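Local atomic coordinates of phosphatidylinositol transfer protein SFH5 (Saccharomyces cerevisiae, PDB entry 6W32), a protein that binds and transfers phosphatidylinositol without detectable phosphatidylcholine transfer, regulates plasma-membrane PtdIns(4,5)P2 homeostasis, and also binds heme b. Residues 180-185 with 218-223. Numbering follows the deposited sequence.
Sequences TQVHDY and AKYFVN. With HEM (protoporphyrin IX containing Fe), chain D.
F221 turns its ring edge toward the face of H183, offset, with the centroids 5.4 Å apart and the planes at 74°. CD1 of the same phenyl meets CE2 of Y185 edge to edge at 3.7 Å, while its CE1 rests against C2D of the heme. Y185 reaches past this pair to the metal: its OH is the proximal ligand, 2.3 Å from the heme iron, and heme C1C lies over one face of the phenol, offset toward its rim. From the imidazole of H183, NE2 donates a weak bond to propionate oxygen O2A. K219 brings a second grip: with CG anti to the backbone N (chi1 -173°) and an extended chain beyond, NZ bonds both propionates, O2A at 3.0 Å and O1D at 2.7 Å. Y138 and R158 also hydrogen-bond the heme.

Behind this layer, the parallel strands 180-184 and 218-222 pair Q181 with K219 and H183 with F221, which puts these side chains on the heme-facing side of the sheet. Residues Q181, H183 and Y185 alternate backbone bonds with A218, Y220 and V222, including V222 N to H183 O at 2.9 Å; Y185 N to V222 O holds the ligand's backbone to the neighbouring strand. On the face turned from the heme, V182 CG2 packs on CB of Y220, and the hydroxyl of Y220 bonds K130. ND2 of N223 gives OD1 of D184 a weak bond; K186 N also bonds OD1, Y268 OH bonds OD2, and N223 OD1 bonds G253 N. The two strands, joined through helix 195-211, form a beta-alpha-beta unit in the CRAL-TRIO (Sec14-like) fold, whose sheet here lines a heme pocket.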
loop_
_atom_site.group_PDB
_atom_site.type_symbol
_atom_site.label_atom_id
_atom_site.label_comp_id
_atom_site.label_asym_id
_atom_site.label_seq_id
_atom_site.Cartn_x
_atom_site.Cartn_y
_atom_site.Cartn_z
ATOM N N THR A 180 2.585 7.598 0.352
ATOM C CA THR A 180 2.653 8.249 -0.943
ATOM C C THR A 180 3.438 7.343 -1.880
ATOM O O THR A 180 4.244 6.522 -1.427
ATOM C CB THR A 180 3.258 9.647 -0.805
ATOM O OG1 THR A 180 2.355 10.451 -0.023
ATOM C CG2 THR A 180 3.493 10.306 -2.157
ATOM N N GLN A 181 3.152 7.437 -3.179
ATOM C CA GLN A 181 3.719 6.507 -4.135
ATOM C C GLN A 181 4.128 7.267 -5.376
ATOM O O GLN A 181 3.417 8.178 -5.792
ATOM C CB GLN A 181 2.709 5.400 -4.480
ATOM C CG GLN A 181 2.415 4.483 -3.298
ATOM C CD GLN A 181 1.246 3.546 -3.524
ATOM O OE1 GLN A 181 0.496 3.231 -2.592
ATOM N NE2 GLN A 181 1.086 3.090 -4.755
ATOM N N VAL A 182 5.278 6.929 -5.950
ATOM C CA VAL A 182 5.681 7.503 -7.226
ATOM C C VAL A 182 5.910 6.379 -8.217
ATOM O O VAL A 182 6.546 5.374 -7.884
ATOM C CB VAL A 182 6.955 8.379 -7.128
ATOM C CG1 VAL A 182 7.527 8.694 -8.530
ATOM C CG2 VAL A 182 6.656 9.650 -6.457
ATOM N N HIS A 183 5.415 6.567 -9.436
ATOM C CA HIS A 183 5.858 5.811 -10.592
ATOM C C HIS A 183 6.753 6.704 -11.436
ATOM O O HIS A 183 6.471 7.904 -11.606
ATOM C CB HIS A 183 4.685 5.323 -11.435
ATOM C CG HIS A 183 3.898 4.237 -10.782
ATOM N ND1 HIS A 183 2.901 3.543 -11.431
ATOM C CD2 HIS A 183 3.959 3.728 -9.527
ATOM C CE1 HIS A 183 2.387 2.648 -10.607
ATOM N NE2 HIS A 183 3.002 2.749 -9.440
ATOM N N ASP A 184 7.896 6.153 -11.815
ATOM C CA ASP A 184 8.740 6.779 -12.797
ATOM C C ASP A 184 8.567 5.950 -14.041
ATOM O O ASP A 184 8.919 4.772 -14.083
ATOM C CB ASP A 184 10.200 6.766 -12.345
ATOM C CG ASP A 184 11.125 7.428 -13.348
ATOM O OD1 ASP A 184 10.632 7.899 -14.394
ATOM O OD2 ASP A 184 12.346 7.476 -13.089
ATOM N N TYR A 185 8.021 6.587 -15.061
ATOM C CA TYR A 185 7.905 5.978 -16.364
ATOM C C TYR A 185 8.920 6.525 -17.347
ATOM O O TYR A 185 8.685 6.457 -18.565
ATOM C CB TYR A 185 6.493 6.195 -16.880
ATOM C CG TYR A 185 5.461 5.489 -16.047
ATOM C CD1 TYR A 185 5.437 4.108 -15.989
ATOM C CD2 TYR A 185 4.496 6.189 -15.347
ATOM C CE1 TYR A 185 4.504 3.441 -15.236
ATOM C CE2 TYR A 185 3.548 5.529 -14.607
ATOM C CZ TYR A 185 3.556 4.140 -14.562
ATOM O OH TYR A 185 2.635 3.436 -13.818
ATOM N N ALA A 218 -1.255 10.507 -1.687
ATOM C CA ALA A 218 -0.993 11.034 -3.018
ATOM C C ALA A 218 -0.164 10.048 -3.807
ATOM O O ALA A 218 0.722 9.392 -3.250
ATOM C CB ALA A 218 -0.226 12.348 -2.969
ATOM N N LYS A 219 -0.424 9.979 -5.109
ATOM C CA LYS A 219 0.359 9.170 -6.032
ATOM C C LYS A 219 0.783 10.031 -7.228
ATOM O O LYS A 219 -0.052 10.718 -7.843
ATOM C CB LYS A 219 -0.443 7.949 -6.460
ATOM C CG LYS A 219 0.328 6.943 -7.299
ATOM C CD LYS A 219 -0.230 5.541 -7.096
ATOM C CE LYS A 219 0.710 4.451 -7.600
ATOM N NZ LYS A 219 0.053 3.100 -7.501
ATOM N N TYR A 220 2.090 10.028 -7.537
ATOM C CA TYR A 220 2.652 10.859 -8.596
ATOM C C TYR A 220 3.158 9.960 -9.707
ATOM O O TYR A 220 3.808 8.946 -9.445
ATOM C CB TYR A 220 3.800 11.758 -8.091
ATOM C CG TYR A 220 3.378 12.647 -6.962
ATOM C CD1 TYR A 220 3.531 12.231 -5.651
ATOM C CD2 TYR A 220 2.753 13.873 -7.199
ATOM C CE1 TYR A 220 3.100 13.006 -4.599
ATOM C CE2 TYR A 220 2.336 14.677 -6.142
ATOM C CZ TYR A 220 2.518 14.208 -4.841
ATOM O OH TYR A 220 2.122 14.933 -3.754
ATOM N N PHE A 221 2.877 10.354 -10.945
ATOM C CA PHE A 221 3.243 9.596 -12.133
ATOM C C PHE A 221 4.142 10.512 -12.934
ATOM O O PHE A 221 3.633 11.390 -13.632
ATOM C CB PHE A 221 2.007 9.206 -12.938
ATOM C CG PHE A 221 1.028 8.391 -12.173
ATOM C CD1 PHE A 221 1.001 7.012 -12.314
ATOM C CD2 PHE A 221 0.129 8.993 -11.302
ATOM C CE1 PHE A 221 0.080 6.232 -11.625
ATOM C CE2 PHE A 221 -0.788 8.220 -10.598
ATOM C CZ PHE A 221 -0.812 6.821 -10.766
ATOM N N VAL A 222 5.459 10.331 -12.855
ATOM C CA VAL A 222 6.371 11.338 -13.389
ATOM C C VAL A 222 7.095 10.825 -14.631
ATOM O O VAL A 222 7.239 9.630 -14.858
ATOM C CB VAL A 222 7.374 11.819 -12.322
ATOM C CG1 VAL A 222 6.637 12.044 -11.009
ATOM C CG2 VAL A 222 8.496 10.828 -12.159
ATOM N N ASN A 223 7.522 11.768 -15.459
ATOM C CA ASN A 223 8.267 11.513 -16.679
ATOM C C ASN A 223 7.420 10.779 -17.709
ATOM O O ASN A 223 7.879 9.851 -18.371
ATOM C CB ASN A 223 9.561 10.782 -16.370
ATOM C CG ASN A 223 10.558 11.710 -15.770
ATOM O OD1 ASN A 223 10.661 12.862 -16.206
ATOM N ND2 ASN A 223 11.253 11.273 -14.744
HETATM C CHA HEM D . -0.971 1.603 -12.381
HETATM C CHB HEM D . 2.651 -0.607 -14.619
HETATM C CHC HEM D . 2.688 2.900 -17.947
HETATM C CHD HEM D . -0.641 5.385 -15.398
HETATM C C1A HEM D . 0.018 0.715 -12.711
HETATM C C2A HEM D . 0.251 -0.504 -11.993
HETATM C C3A HEM D . 1.244 -1.166 -12.621
HETATM C C4A HEM D . 1.657 -0.330 -13.736
HETATM C CMA HEM D . 1.925 -2.519 -12.300
HETATM C CAA HEM D . -0.654 -0.858 -10.802
HETATM C CBA HEM D . -0.086 -0.748 -9.407
HETATM C CGA HEM D . 1.264 -0.157 -9.256
HETATM O O1A HEM D . 2.193 -0.935 -9.642
HETATM O O2A HEM D . 1.354 0.484 -8.156
HETATM C C1B HEM D . 2.938 0.112 -15.742
HETATM C C2B HEM D . 3.897 -0.273 -16.739
HETATM C C3B HEM D . 3.919 0.684 -17.668
HETATM C C4B HEM D . 2.961 1.721 -17.284
HETATM C CMB HEM D . 4.723 -1.575 -16.665
HETATM C CAB HEM D . 4.817 0.723 -18.923
HETATM C CBB HEM D . 4.320 0.922 -20.130
HETATM C C1C HEM D . 1.816 3.909 -17.580
HETATM C C2C HEM D . 1.522 5.182 -18.276
HETATM C C3C HEM D . 0.596 5.858 -17.559
HETATM C C4C HEM D . 0.270 5.057 -16.389
HETATM C CMC HEM D . 2.171 5.676 -19.596
HETATM C CAC HEM D . -0.004 7.252 -17.892
HETATM C CBC HEM D . -0.181 8.195 -16.937
HETATM C C1D HEM D . -1.087 4.590 -14.378
HETATM C C2D HEM D . -2.170 4.880 -13.469
HETATM C C3D HEM D . -2.263 3.656 -12.554
HETATM C C4D HEM D . -1.231 2.783 -12.997
HETATM C CMD HEM D . -3.061 6.123 -13.394
HETATM C CAD HEM D . -3.173 3.355 -11.357
HETATM C CBD HEM D . -2.297 3.462 -10.103
HETATM C CGD HEM D . -3.181 3.288 -8.893
HETATM O O1D HEM D . -2.625 3.186 -7.749
HETATM O O2D HEM D . -4.405 2.990 -9.107
HETATM N NA HEM D . 0.873 0.792 -13.774
HETATM N NB HEM D . 2.385 1.324 -16.102
HETATM N NC HEM D . 1.028 3.907 -16.484
HETATM N ND HEM D . -0.565 3.319 -14.073
HETATM FE FE HEM D . 1.008 2.389 -15.052
#